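Local coordinates for sulfate transporter sulfate transporter family protein (Wolinella succinogenes, PDB 4DGF) that probably carries sulfate or related anions across the membrane as a SulP-family transporter, the present fragment being its STAS domain, at residues Asp11-Thr15 / Leu57-Arg61; Leu22-Ile26 / Thr51-Phe55; Phe33-Ala38 / Thr68-Leu73; Ile86-Val92 / Arg113-Ile118. One frame throughout, in Å; residues are numbered along the deposited sequence.

Contact 1 of 4, residues Asp11-Thr15 / Leu57-Arg61; sequences DPDAT and LRMRR
Asp11 and Arg60 come from opposite directions into a salt bridge at the domain surface, held by two nitrogens, NH1 and NH2. Arg60 NH1 points to Asp11 OD1 along an almost straight bond (3.1 Å, N-H...O 167°), and Arg60 NH2 reaches Asp11 OD2 at 3.0 Å on a more bent path. Both oxygens offer their syn lone pairs, yet carboxylate and guanidinium planes are turned 38° apart. Arg60 NH2 has a second anion in Glu28. Asp11 OD1 also accepts the backbone N of Asp13 (3.0 Å), which comes from above the carboxylate plane.

The carboxylate of Asp13 is engaged by Lys18, and its carbonyl O serves the second arginine. Arg58, its chain bent at chi3 (66°), sends NH1 and NH2 to Asp13 O, each at 2.8 Å, with the oxygen in the guanidinium plane. NH1 donates again to Thr15 OG1 at 2.8 Å, giving one carbonyl two donors and one nitrogen two acceptors. Arg58 NH2 also sits over the rim of one face of the Arg60 guanidinium. Such a pattern exemplifies an Asx turn laid over a type I beta turn, fastened by one arginine that ends strand 54-58 and another in the loop just after it.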
loop_
_atom_site.group_PDB
_atom_site.type_symbol
_atom_site.label_atom_id
_atom_site.label_comp_id
_atom_site.label_asym_id
_atom_site.label_seq_id
_atom_site.Cartn_x
_atom_site.Cartn_y
_atom_site.Cartn_z
ATOM N N ASP A 11 17.438 -5.614 -10.152
ATOM C CA ASP A 11 16.352 -5.551 -9.131
ATOM C C ASP A 11 15.360 -6.643 -9.405
ATOM O O ASP A 11 14.443 -6.430 -10.209
ATOM C CB ASP A 11 15.658 -4.166 -9.087
ATOM C CG ASP A 11 14.487 -4.099 -8.031
ATOM O OD1 ASP A 11 14.170 -5.094 -7.364
ATOM O OD2 ASP A 11 13.924 -3.026 -7.901
ATOM N N PRO A 12 15.512 -7.805 -8.712
ATOM C CA PRO A 12 14.690 -8.947 -9.066
ATOM C C PRO A 12 13.223 -8.744 -8.679
ATOM O O PRO A 12 12.346 -9.407 -9.226
ATOM C CB PRO A 12 15.318 -10.113 -8.272
ATOM C CG PRO A 12 16.030 -9.469 -7.113
ATOM C CD PRO A 12 16.322 -8.042 -7.502
ATOM N N ASP A 13 12.977 -7.795 -7.785
ATOM C CA ASP A 13 11.637 -7.538 -7.257
ATOM C C ASP A 13 10.959 -6.269 -7.788
ATOM O O ASP A 13 9.991 -5.736 -7.177
ATOM C CB ASP A 13 11.714 -7.546 -5.695
ATOM C CG ASP A 13 11.999 -8.973 -5.172
ATOM O OD1 ASP A 13 11.441 -9.956 -5.716
ATOM O OD2 ASP A 13 12.818 -9.111 -4.260
ATOM N N ALA A 14 11.427 -5.796 -8.930
ATOM C CA ALA A 14 10.811 -4.705 -9.609
ATOM C C ALA A 14 9.409 -5.098 -10.044
ATOM O O ALA A 14 9.135 -6.274 -10.359
ATOM C CB ALA A 14 11.641 -4.280 -10.812
ATOM N N THR A 15 8.479 -4.150 -10.017
ATOM C CA THR A 15 7.148 -4.520 -10.414
ATOM C C THR A 15 7.065 -5.131 -11.837
ATOM O O THR A 15 6.256 -6.018 -12.071
ATOM C CB THR A 15 6.149 -3.349 -10.283
ATOM O OG1 THR A 15 6.121 -2.949 -8.887
ATOM C CG2 THR A 15 4.774 -3.818 -10.663
ATOM N N LEU A 57 0.246 -0.825 -1.930
ATOM C CA LEU A 57 1.188 0.245 -1.722
ATOM C C LEU A 57 2.523 -0.407 -1.355
ATOM O O LEU A 57 2.592 -1.156 -0.290
ATOM C CB LEU A 57 0.641 1.045 -0.530
ATOM C CG LEU A 57 1.223 2.376 -0.394
ATOM C CD1 LEU A 57 0.878 3.339 -1.537
ATOM C CD2 LEU A 57 0.609 2.998 0.882
ATOM N N ARG A 58 3.499 -0.273 -2.255
ATOM C CA ARG A 58 4.783 -0.837 -2.061
ATOM C C ARG A 58 5.647 0.021 -1.173
ATOM O O ARG A 58 6.018 1.179 -1.586
ATOM C CB ARG A 58 5.574 -1.096 -3.417
ATOM C CG ARG A 58 4.816 -2.153 -4.228
ATOM C CD ARG A 58 5.662 -2.711 -5.356
ATOM N NE ARG A 58 6.820 -3.466 -4.814
ATOM C CZ ARG A 58 7.762 -4.065 -5.530
ATOM N NH1 ARG A 58 7.719 -4.090 -6.887
ATOM N NH2 ARG A 58 8.688 -4.746 -4.875
HETATM N N MSE A 59 6.112 -0.574 -0.085
HETATM C CA MSE A 59 6.747 0.240 0.972
HETATM C C MSE A 59 8.136 -0.282 1.259
HETATM O O MSE A 59 8.681 -0.015 2.327
HETATM C CB MSE A 59 5.823 0.245 2.231
HETATM C CG MSE A 59 4.410 0.789 1.924
HETATM SE SE MSE A 59 3.413 1.074 3.577
HETATM C CE MSE A 59 4.072 2.936 3.954
ATOM N N ARG A 60 8.740 -1.030 0.338
ATOM C CA ARG A 60 10.136 -1.523 0.614
ATOM C C ARG A 60 11.194 -0.456 0.765
ATOM O O ARG A 60 12.261 -0.710 1.397
ATOM C CB ARG A 60 10.625 -2.492 -0.520
ATOM C CG ARG A 60 10.593 -1.789 -1.899
ATOM C CD ARG A 60 11.038 -2.861 -2.952
ATOM N NE ARG A 60 10.917 -2.296 -4.292
ATOM C CZ ARG A 60 11.585 -2.741 -5.366
ATOM N NH1 ARG A 60 12.456 -3.743 -5.230
ATOM N NH2 ARG A 60 11.394 -2.179 -6.567
ATOM N N ARG A 61 10.918 0.734 0.231
ATOM C CA ARG A 61 11.858 1.890 0.305
ATOM C C ARG A 61 11.516 2.803 1.476
ATOM O O ARG A 61 12.105 3.915 1.595
ATOM C CB ARG A 61 11.761 2.777 -0.944
ATOM C CG ARG A 61 11.991 1.961 -2.202
ATOM C CD ARG A 61 12.125 2.860 -3.418
ATOM N NE ARG A 61 11.916 2.118 -4.681
ATOM C CZ ARG A 61 12.073 2.671 -5.890
ATOM N NH1 ARG A 61 12.575 3.916 -6.010
ATOM N NH2 ARG A 61 11.806 1.983 -7.015
#

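Contact 2 of 4, residues Leu22-Ile26 / Thr51-Phe55; sequences LGVEI and TPKVF
Gly23 O faces two successive amides of segment 51-55, accepting Lys53 N at 2.8 Å and Val54 N at 3.2 Å, both in its carbonyl plane. The parallel ladder then continues with Glu25 N donating to Val54 O (2.9 Å), helped by CA-H...O contacts from Val24 CA to Val54 O and from Phe55 CA to Glu25 O. Gly23 starts the pairing at a positive phi (90°), and a CB there would press on Lys53 CE as well as on the carbonyl before it.

In this ladder Val24 and Val54 pair side by side on one face of the sheet, their branches pointing the same way and Val24 CG2 resting 4.1 Å from Val54 CB; helix 118-130 covers them through Ala125. The paired segments lie on the two strands of the beta-alpha-beta unit strand 24-28, helix 35-41, strand 54-58, an element of the STAS fold.

On the other face Glu25 lies alongside Phe55. Its CB touches Pro52 CB at 3.8 Å, and its CG, anti to the backbone N (chi1 -172°), meets Phe55 CE1 at 3.9 Å. A bend at chi2 (47°) then swings the carboxylate away from the ring, and OE2 accepts the backbone N of Ile26 at 2.9 Å, so that the side chain serves an amide turned away from strand 54-58. With an alanine here the Ile26 amide would probably lose this acceptor, and the Phe55 ring the CG that lies against CE1. The Phe55 ring also packs edge-to-face with Phe76.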
loop_
_atom_site.group_PDB
_atom_site.type_symbol
_atom_site.label_atom_id
_atom_site.label_comp_id
_atom_site.label_asym_id
_atom_site.label_seq_id
_atom_site.Cartn_x
_atom_site.Cartn_y
_atom_site.Cartn_z
ATOM N N LEU A 22 -4.891 -8.376 -13.614
ATOM C CA LEU A 22 -5.870 -7.320 -13.951
ATOM C C LEU A 22 -6.752 -6.957 -12.739
ATOM O O LEU A 22 -7.169 -7.843 -12.027
ATOM C CB LEU A 22 -6.709 -7.693 -15.155
ATOM C CG LEU A 22 -5.932 -8.046 -16.428
ATOM C CD1 LEU A 22 -6.980 -8.259 -17.555
ATOM C CD2 LEU A 22 -4.910 -7.003 -16.828
ATOM N N GLY A 23 -7.010 -5.666 -12.526
ATOM C CA GLY A 23 -7.819 -5.174 -11.375
ATOM C C GLY A 23 -6.984 -4.867 -10.146
ATOM O O GLY A 23 -7.549 -4.470 -9.156
ATOM N N VAL A 24 -5.668 -5.104 -10.206
ATOM C CA VAL A 24 -4.784 -4.773 -9.052
ATOM C C VAL A 24 -3.976 -3.530 -9.530
ATOM O O VAL A 24 -3.261 -3.561 -10.571
ATOM C CB VAL A 24 -3.830 -5.939 -8.777
ATOM C CG1 VAL A 24 -2.889 -5.582 -7.578
ATOM C CG2 VAL A 24 -4.641 -7.186 -8.391
ATOM N N GLU A 25 -4.035 -2.444 -8.785
ATOM C CA GLU A 25 -3.126 -1.341 -9.044
ATOM C C GLU A 25 -1.998 -1.375 -7.998
ATOM O O GLU A 25 -2.197 -1.830 -6.858
ATOM C CB GLU A 25 -3.884 -0.046 -8.873
ATOM C CG GLU A 25 -3.081 1.211 -9.324
ATOM C CD GLU A 25 -2.406 1.046 -10.719
ATOM O OE1 GLU A 25 -3.170 1.321 -11.658
ATOM O OE2 GLU A 25 -1.195 0.671 -10.846
ATOM N N ILE A 26 -0.832 -0.858 -8.383
ATOM C CA ILE A 26 0.367 -0.875 -7.511
ATOM C C ILE A 26 0.986 0.525 -7.505
ATOM O O ILE A 26 1.093 1.190 -8.556
ATOM C CB ILE A 26 1.358 -1.942 -7.983
ATOM C CG1 ILE A 26 0.699 -3.380 -7.867
ATOM C CG2 ILE A 26 2.629 -1.899 -7.134
ATOM C CD1 ILE A 26 1.354 -4.410 -8.695
ATOM N N THR A 51 -11.800 1.992 -11.142
ATOM C CA THR A 51 -11.370 1.735 -9.747
ATOM C C THR A 51 -10.881 0.303 -9.575
ATOM O O THR A 51 -11.549 -0.651 -9.989
ATOM C CB THR A 51 -12.515 2.059 -8.762
ATOM O OG1 THR A 51 -12.999 3.397 -9.019
ATOM C CG2 THR A 51 -12.021 1.974 -7.324
ATOM N N PRO A 52 -9.637 0.163 -9.055
ATOM C CA PRO A 52 -9.016 -1.138 -8.851
ATOM C C PRO A 52 -9.782 -1.949 -7.765
ATOM O O PRO A 52 -10.315 -1.399 -6.835
ATOM C CB PRO A 52 -7.588 -0.793 -8.394
ATOM C CG PRO A 52 -7.612 0.650 -8.014
ATOM C CD PRO A 52 -8.681 1.277 -8.881
ATOM N N LYS A 53 -9.766 -3.275 -7.873
ATOM C CA LYS A 53 -10.339 -4.119 -6.846
ATOM C C LYS A 53 -9.377 -4.147 -5.650
ATOM O O LYS A 53 -9.814 -4.322 -4.471
ATOM C CB LYS A 53 -10.476 -5.543 -7.387
ATOM C CG LYS A 53 -11.321 -5.661 -8.667
ATOM C CD LYS A 53 -11.376 -7.122 -9.083
ATOM C CE LYS A 53 -11.855 -7.314 -10.521
ATOM N NZ LYS A 53 -13.250 -6.812 -10.641
ATOM N N VAL A 54 -8.072 -4.091 -5.995
ATOM C CA VAL A 54 -6.977 -4.236 -4.947
ATOM C C VAL A 54 -5.939 -3.171 -5.276
ATOM O O VAL A 54 -5.621 -2.988 -6.456
ATOM C CB VAL A 54 -6.297 -5.594 -4.983
ATOM C CG1 VAL A 54 -5.240 -5.764 -3.892
ATOM C CG2 VAL A 54 -7.313 -6.775 -4.861
ATOM N N PHE A 55 -5.415 -2.495 -4.229
ATOM C CA PHE A 55 -4.418 -1.501 -4.401
ATOM C C PHE A 55 -3.274 -1.918 -3.504
ATOM O O PHE A 55 -3.496 -2.054 -2.268
ATOM C CB PHE A 55 -4.981 -0.080 -4.001
ATOM C CG PHE A 55 -4.146 1.054 -4.370
ATOM C CD1 PHE A 55 -4.510 1.866 -5.452
ATOM C CD2 PHE A 55 -2.945 1.274 -3.677
ATOM C CE1 PHE A 55 -3.614 2.896 -5.902
ATOM C CE2 PHE A 55 -2.127 2.387 -4.034
ATOM C CZ PHE A 55 -2.500 3.183 -5.157
#

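Contact 3 of 4, residues Phe33-Ala38 / Thr68-Leu73; sequences FFFGVA and TGMHAL
Phe33 O and Gly69 CA bring the two backbones into direct contact, 3.3 Å apart in a CA-H...O interaction with an angle of 153° at the hydrogen, and the CA atoms of Phe34 and Gly69 lie only 4.7 Å from each other. Glycine is what permits this approach, since a CB at Gly69 would fall squarely on Phe33 O.

The ring of Phe33 carries much of the apolar contact. With CG anti to the backbone N (chi1 -172°), the ring swings toward helix 67-83. Gly69 O lies over one face, 3.5 Å from Phe33 CZ, while Val37 CG1 covers the opposite face near the rim. The same carbonyl of Gly69 accepts the amide of Leu73 within the helix. Leu73 CB (4.0 Å from Phe33 CE1) and Ala72 CB approach the ring obliquely.

The contact joins the first turn of helix 35-41, with Phe34 at its N-cap, to the start of helix 67-83, where Asp66 OD1 accepts the amide of Gly69. The sequence around Thr68 and Gly69 probably corresponds to the Asp-Ser-Ser-Gly motif of the anti-sigma factor antagonists, the bacterial relatives that share the STAS fold.

Putting an alanine in place of Phe33 is likely to open a gap between Val37, the carbonyl of Gly69 and the CB atoms of Ala72 and Leu73. One helical turn further along, Ala38 CB and Ala72 CB touch at 3.5 Å, a close meeting of two small residues. Thr68 turns its methyl inward, CG2 lying 3.7 Å from Phe35 CA, whereas the Phe35 ring leads away.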
loop_
_atom_site.group_PDB
_atom_site.type_symbol
_atom_site.label_atom_id
_atom_site.label_comp_id
_atom_site.label_asym_id
_atom_site.label_seq_id
_atom_site.Cartn_x
_atom_site.Cartn_y
_atom_site.Cartn_z
ATOM N N PHE A 33 8.331 8.427 4.172
ATOM C CA PHE A 33 6.966 8.873 3.812
ATOM C C PHE A 33 6.656 10.091 4.626
ATOM O O PHE A 33 6.016 10.050 5.719
ATOM C CB PHE A 33 6.062 7.676 4.085
ATOM C CG PHE A 33 4.639 7.821 3.607
ATOM C CD1 PHE A 33 3.867 6.653 3.463
ATOM C CD2 PHE A 33 4.060 9.056 3.309
ATOM C CE1 PHE A 33 2.526 6.698 3.085
ATOM C CE2 PHE A 33 2.758 9.110 2.933
ATOM C CZ PHE A 33 1.991 7.894 2.860
ATOM N N PHE A 34 7.105 11.230 4.085
ATOM C CA PHE A 34 6.922 12.507 4.717
ATOM C C PHE A 34 5.999 13.386 3.802
ATOM O O PHE A 34 5.207 12.822 3.017
ATOM C CB PHE A 34 8.264 13.258 5.004
ATOM C CG PHE A 34 9.243 12.532 5.851
ATOM C CD1 PHE A 34 8.793 11.600 6.818
ATOM C CD2 PHE A 34 10.684 12.776 5.730
ATOM C CE1 PHE A 34 9.740 10.896 7.595
ATOM C CE2 PHE A 34 11.581 12.099 6.573
ATOM C CZ PHE A 34 11.079 11.115 7.489
ATOM N N PHE A 35 6.172 14.719 3.862
ATOM C CA PHE A 35 5.100 15.545 3.223
ATOM C C PHE A 35 5.159 15.343 1.708
ATOM O O PHE A 35 4.131 15.478 1.047
ATOM C CB PHE A 35 5.298 17.056 3.573
ATOM C CG PHE A 35 6.405 17.742 2.822
ATOM C CD1 PHE A 35 6.120 18.479 1.648
ATOM C CD2 PHE A 35 7.751 17.618 3.216
ATOM C CE1 PHE A 35 7.152 19.123 0.931
ATOM C CE2 PHE A 35 8.793 18.292 2.533
ATOM C CZ PHE A 35 8.462 18.999 1.346
ATOM N N GLY A 36 6.382 15.116 1.148
ATOM C CA GLY A 36 6.525 14.957 -0.387
ATOM C C GLY A 36 5.649 13.818 -0.889
ATOM O O GLY A 36 4.856 13.957 -1.860
ATOM N N VAL A 37 5.814 12.623 -0.289
ATOM C CA VAL A 37 5.050 11.440 -0.650
ATOM C C VAL A 37 3.581 11.725 -0.338
ATOM O O VAL A 37 2.666 11.404 -1.128
ATOM C CB VAL A 37 5.500 10.269 0.097
ATOM C CG1 VAL A 37 4.609 9.048 -0.040
ATOM C CG2 VAL A 37 6.946 9.925 -0.212
ATOM N N ALA A 38 3.345 12.259 0.839
ATOM C CA ALA A 38 1.921 12.553 1.171
ATOM C C ALA A 38 1.249 13.386 0.054
ATOM O O ALA A 38 0.145 13.066 -0.295
ATOM C CB ALA A 38 1.867 13.224 2.530
ATOM N N THR A 68 2.611 13.686 9.068
ATOM C CA THR A 68 1.979 14.091 7.842
ATOM C C THR A 68 1.810 12.894 6.933
ATOM O O THR A 68 0.782 12.723 6.273
ATOM C CB THR A 68 2.892 15.174 7.198
ATOM O OG1 THR A 68 2.855 16.371 8.015
ATOM C CG2 THR A 68 2.372 15.611 5.777
ATOM N N GLY A 69 2.887 12.093 6.771
ATOM C CA GLY A 69 2.800 10.797 6.056
ATOM C C GLY A 69 1.662 9.888 6.605
ATOM O O GLY A 69 0.883 9.303 5.881
HETATM N N MSE A 70 1.607 9.763 7.952
HETATM C CA MSE A 70 0.624 8.836 8.517
HETATM C C MSE A 70 -0.773 9.436 8.264
HETATM O O MSE A 70 -1.699 8.687 7.919
HETATM C CB MSE A 70 0.965 8.797 10.006
HETATM C CG MSE A 70 0.050 7.739 10.695
HETATM SE SE MSE A 70 0.291 5.875 10.136
HETATM C CE MSE A 70 -1.334 5.629 9.124
ATOM N N HIS A 71 -0.891 10.769 8.325
ATOM C CA HIS A 71 -2.218 11.301 8.034
ATOM C C HIS A 71 -2.657 10.996 6.598
ATOM O O HIS A 71 -3.780 10.575 6.349
ATOM C CB HIS A 71 -2.231 12.803 8.276
ATOM C CG HIS A 71 -3.548 13.433 7.927
ATOM N ND1 HIS A 71 -3.717 14.139 6.800
ATOM C CD2 HIS A 71 -4.789 13.362 8.570
ATOM C CE1 HIS A 71 -5.066 14.571 6.750
ATOM N NE2 HIS A 71 -5.686 14.077 7.824
ATOM N N ALA A 72 -1.725 11.106 5.659
ATOM C CA ALA A 72 -2.052 10.826 4.267
ATOM C C ALA A 72 -2.411 9.327 4.115
ATOM O O ALA A 72 -3.357 8.976 3.305
ATOM C CB ALA A 72 -0.817 11.151 3.437
ATOM N N LEU A 73 -1.696 8.440 4.821
ATOM C CA LEU A 73 -1.936 7.012 4.685
ATOM C C LEU A 73 -3.334 6.656 5.267
ATOM O O LEU A 73 -4.051 5.888 4.625
ATOM C CB LEU A 73 -0.780 6.254 5.301
ATOM C CG LEU A 73 -0.962 4.761 5.398
ATOM C CD1 LEU A 73 -1.019 4.144 3.985
ATOM C CD2 LEU A 73 0.274 4.158 6.126
#

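Contact 4 of 4, residues Ile86-Val92 / Arg113-Ile118; sequences ILLLSGV and RVFDHI
Arg113 is folded back along strand 86-90 by two torsions, a bend at chi2 (-89°) and a turn at chi4 (91°), which place its guanidinium beside Ile86 and Leu87. NH1 of Arg113 then donates to a lone pair of Leu87 O at 3.2 Å, and a water accepts from both Arg113 NH1 and the backbone N of Leu87. Ile86 CG2 sits over one face of the guanidinium, 3.6 Å from Arg113 NH1, while Leu88 CD2 touches the aliphatic part of the chain at CD. In Phe115, CG lies beside the backbone N (chi1 -56°), and the ring edge is thereby brought to Leu89 O, with CD2 of Phe115 3.4 Å from that oxygen.

The backbones run in the same direction. Leu89 turns both its N and its O to segment 113-118: its N donates to Arg113 O at 2.9 Å and its O accepts Phe115 N at 2.8 Å. Residues 113-118 thus add an irregular arm to the outermost strand, 86-90, of the parallel sheet in the STAS domain, before helix 118-130 begins. Beyond the bridge, Val92 N closes onto Phe115 O at 3.0 Å, past the positive-phi Gly91.

Val114 touches two side chains of segment 86-92, CG1 against Val92 CG2 (3.8 Å) and CG2 against Leu89 CD1. Ile106 and Leu109 of helix 105-109 also touch it. Further on, His117 ND1 caps the amide of Asp119.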
loop_
_atom_site.group_PDB
_atom_site.type_symbol
_atom_site.label_atom_id
_atom_site.label_comp_id
_atom_site.label_asym_id
_atom_site.label_seq_id
_atom_site.Cartn_x
_atom_site.Cartn_y
_atom_site.Cartn_z
ATOM N N ILE A 86 -9.686 -2.851 -1.927
ATOM C CA ILE A 86 -8.948 -3.424 -0.803
ATOM C C ILE A 86 -7.476 -2.900 -0.859
ATOM O O ILE A 86 -6.762 -3.193 -1.798
ATOM C CB ILE A 86 -8.982 -4.966 -0.882
ATOM C CG1 ILE A 86 -10.436 -5.442 -0.672
ATOM C CG2 ILE A 86 -8.059 -5.523 0.208
ATOM C CD1 ILE A 86 -10.719 -6.918 -1.003
ATOM N N LEU A 87 -7.043 -2.230 0.196
ATOM C CA LEU A 87 -5.651 -1.787 0.341
ATOM C C LEU A 87 -4.791 -2.903 0.976
ATOM O O LEU A 87 -5.182 -3.467 1.978
ATOM C CB LEU A 87 -5.626 -0.534 1.240
ATOM C CG LEU A 87 -4.274 0.171 1.371
ATOM C CD1 LEU A 87 -3.707 0.542 -0.002
ATOM C CD2 LEU A 87 -4.366 1.429 2.283
ATOM N N LEU A 88 -3.651 -3.207 0.340
ATOM C CA LEU A 88 -2.597 -4.089 0.884
ATOM C C LEU A 88 -1.284 -3.212 0.997
ATOM O O LEU A 88 -1.030 -2.329 0.200
ATOM C CB LEU A 88 -2.292 -5.279 -0.012
ATOM C CG LEU A 88 -3.553 -6.111 -0.421
ATOM C CD1 LEU A 88 -3.144 -7.263 -1.339
ATOM C CD2 LEU A 88 -4.323 -6.651 0.815
ATOM N N LEU A 89 -0.530 -3.483 2.027
ATOM C CA LEU A 89 0.860 -2.929 2.071
ATOM C C LEU A 89 1.838 -4.031 1.836
ATOM O O LEU A 89 1.662 -5.118 2.394
ATOM C CB LEU A 89 1.182 -2.331 3.457
ATOM C CG LEU A 89 0.047 -1.583 4.070
ATOM C CD1 LEU A 89 0.599 -1.145 5.441
ATOM C CD2 LEU A 89 -0.297 -0.341 3.213
ATOM N N SER A 90 2.869 -3.813 1.014
ATOM C CA SER A 90 3.892 -4.837 0.857
ATOM C C SER A 90 5.217 -4.191 1.233
ATOM O O SER A 90 5.331 -2.933 1.271
ATOM C CB SER A 90 3.986 -5.373 -0.575
ATOM O OG SER A 90 4.369 -4.382 -1.501
ATOM N N GLY A 91 6.202 -5.057 1.434
ATOM C CA GLY A 91 7.592 -4.649 1.700
ATOM C C GLY A 91 7.713 -3.888 3.036
ATOM O O GLY A 91 8.601 -3.052 3.193
ATOM N N VAL A 92 6.832 -4.231 3.946
ATOM C CA VAL A 92 6.841 -3.489 5.254
ATOM C C VAL A 92 7.937 -4.096 6.166
ATOM O O VAL A 92 7.875 -5.283 6.568
ATOM C CB VAL A 92 5.484 -3.552 5.952
ATOM C CG1 VAL A 92 5.552 -2.928 7.339
ATOM C CG2 VAL A 92 4.398 -2.868 5.135
ATOM N N ARG A 113 -3.585 -7.839 5.893
ATOM C CA ARG A 113 -3.339 -6.949 4.711
ATOM C C ARG A 113 -1.892 -6.392 4.588
ATOM O O ARG A 113 -1.630 -5.602 3.644
ATOM C CB ARG A 113 -4.258 -5.749 4.771
ATOM C CG ARG A 113 -5.760 -6.041 5.022
ATOM C CD ARG A 113 -6.504 -6.265 3.774
ATOM N NE ARG A 113 -7.957 -6.167 3.958
ATOM C CZ ARG A 113 -8.641 -5.032 3.807
ATOM N NH1 ARG A 113 -8.007 -3.882 3.415
ATOM N NH2 ARG A 113 -9.946 -5.067 3.937
ATOM N N VAL A 114 -0.972 -6.810 5.510
ATOM C CA VAL A 114 0.317 -6.191 5.606
ATOM C C VAL A 114 1.322 -7.322 5.324
ATOM O O VAL A 114 1.292 -8.393 6.029
ATOM C CB VAL A 114 0.527 -5.585 7.037
ATOM C CG1 VAL A 114 1.880 -4.918 7.102
ATOM C CG2 VAL A 114 -0.601 -4.568 7.269
ATOM N N PHE A 115 2.219 -7.100 4.358
ATOM C CA PHE A 115 3.203 -8.074 3.924
ATOM C C PHE A 115 4.624 -7.583 3.909
ATOM O O PHE A 115 4.838 -6.394 3.703
ATOM C CB PHE A 115 2.899 -8.532 2.493
ATOM C CG PHE A 115 1.473 -9.103 2.360
ATOM C CD1 PHE A 115 1.246 -10.482 2.513
ATOM C CD2 PHE A 115 0.410 -8.241 2.209
ATOM C CE1 PHE A 115 -0.074 -10.977 2.459
ATOM C CE2 PHE A 115 -0.880 -8.753 2.191
ATOM C CZ PHE A 115 -1.121 -10.109 2.279
ATOM N N ASP A 116 5.603 -8.522 4.044
ATOM C CA ASP A 116 6.927 -8.059 4.037
ATOM C C ASP A 116 7.563 -8.137 2.662
ATOM O O ASP A 116 8.775 -7.800 2.540
ATOM C CB ASP A 116 7.804 -8.787 5.053
ATOM C CG ASP A 116 7.878 -10.279 4.797
ATOM O OD1 ASP A 116 7.598 -10.717 3.675
ATOM O OD2 ASP A 116 8.257 -11.058 5.727
ATOM N N HIS A 117 6.770 -8.544 1.690
ATOM C CA HIS A 117 7.298 -8.823 0.358
ATOM C C HIS A 117 6.179 -8.743 -0.647
ATOM O O HIS A 117 5.049 -9.277 -0.441
ATOM C CB HIS A 117 7.945 -10.227 0.250
ATOM C CG HIS A 117 8.939 -10.335 -0.934
ATOM N ND1 HIS A 117 8.575 -10.609 -2.235
ATOM C CD2 HIS A 117 10.318 -10.122 -0.979
ATOM C CE1 HIS A 117 9.656 -10.559 -3.035
ATOM N NE2 HIS A 117 10.710 -10.258 -2.295
ATOM N N ILE A 118 6.541 -8.181 -1.822
ATOM C CA ILE A 118 5.607 -7.984 -2.919
ATOM C C ILE A 118 5.023 -9.323 -3.435
ATOM O O ILE A 118 3.810 -9.443 -3.766
ATOM C CB ILE A 118 6.245 -7.171 -4.088
ATOM C CG1 ILE A 118 5.224 -6.800 -5.163
ATOM C CG2 ILE A 118 7.468 -7.895 -4.732
ATOM C CD1 ILE A 118 3.932 -6.177 -4.615
HETATM O O HOH W 1 -9.113 -1.209 2.247
#

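Strand 54-58 links three of the four contacts. Contact 2 uses its beginning and contact 1 its end, with centres about 16 Å apart, and Ile26 CG2 of contact 2 packs on Arg58 CD of contact 1 at 3.6 Å. Contact 4 borders the same strand across the sheet: Leu88 N probably bonds to Phe55 O (2.9 Å), and Ser90 O to the amide N of Met59 (2.8 Å). Contact 3 stands to one side, on helices 35-41 and 67-83, about 21 Å from contact 2 between centres. It reaches contact 1 through Leu73 CD1 on Leu57 CD2 (3.7 Å), but its nearest atoms stay about 5 Å from contact 4.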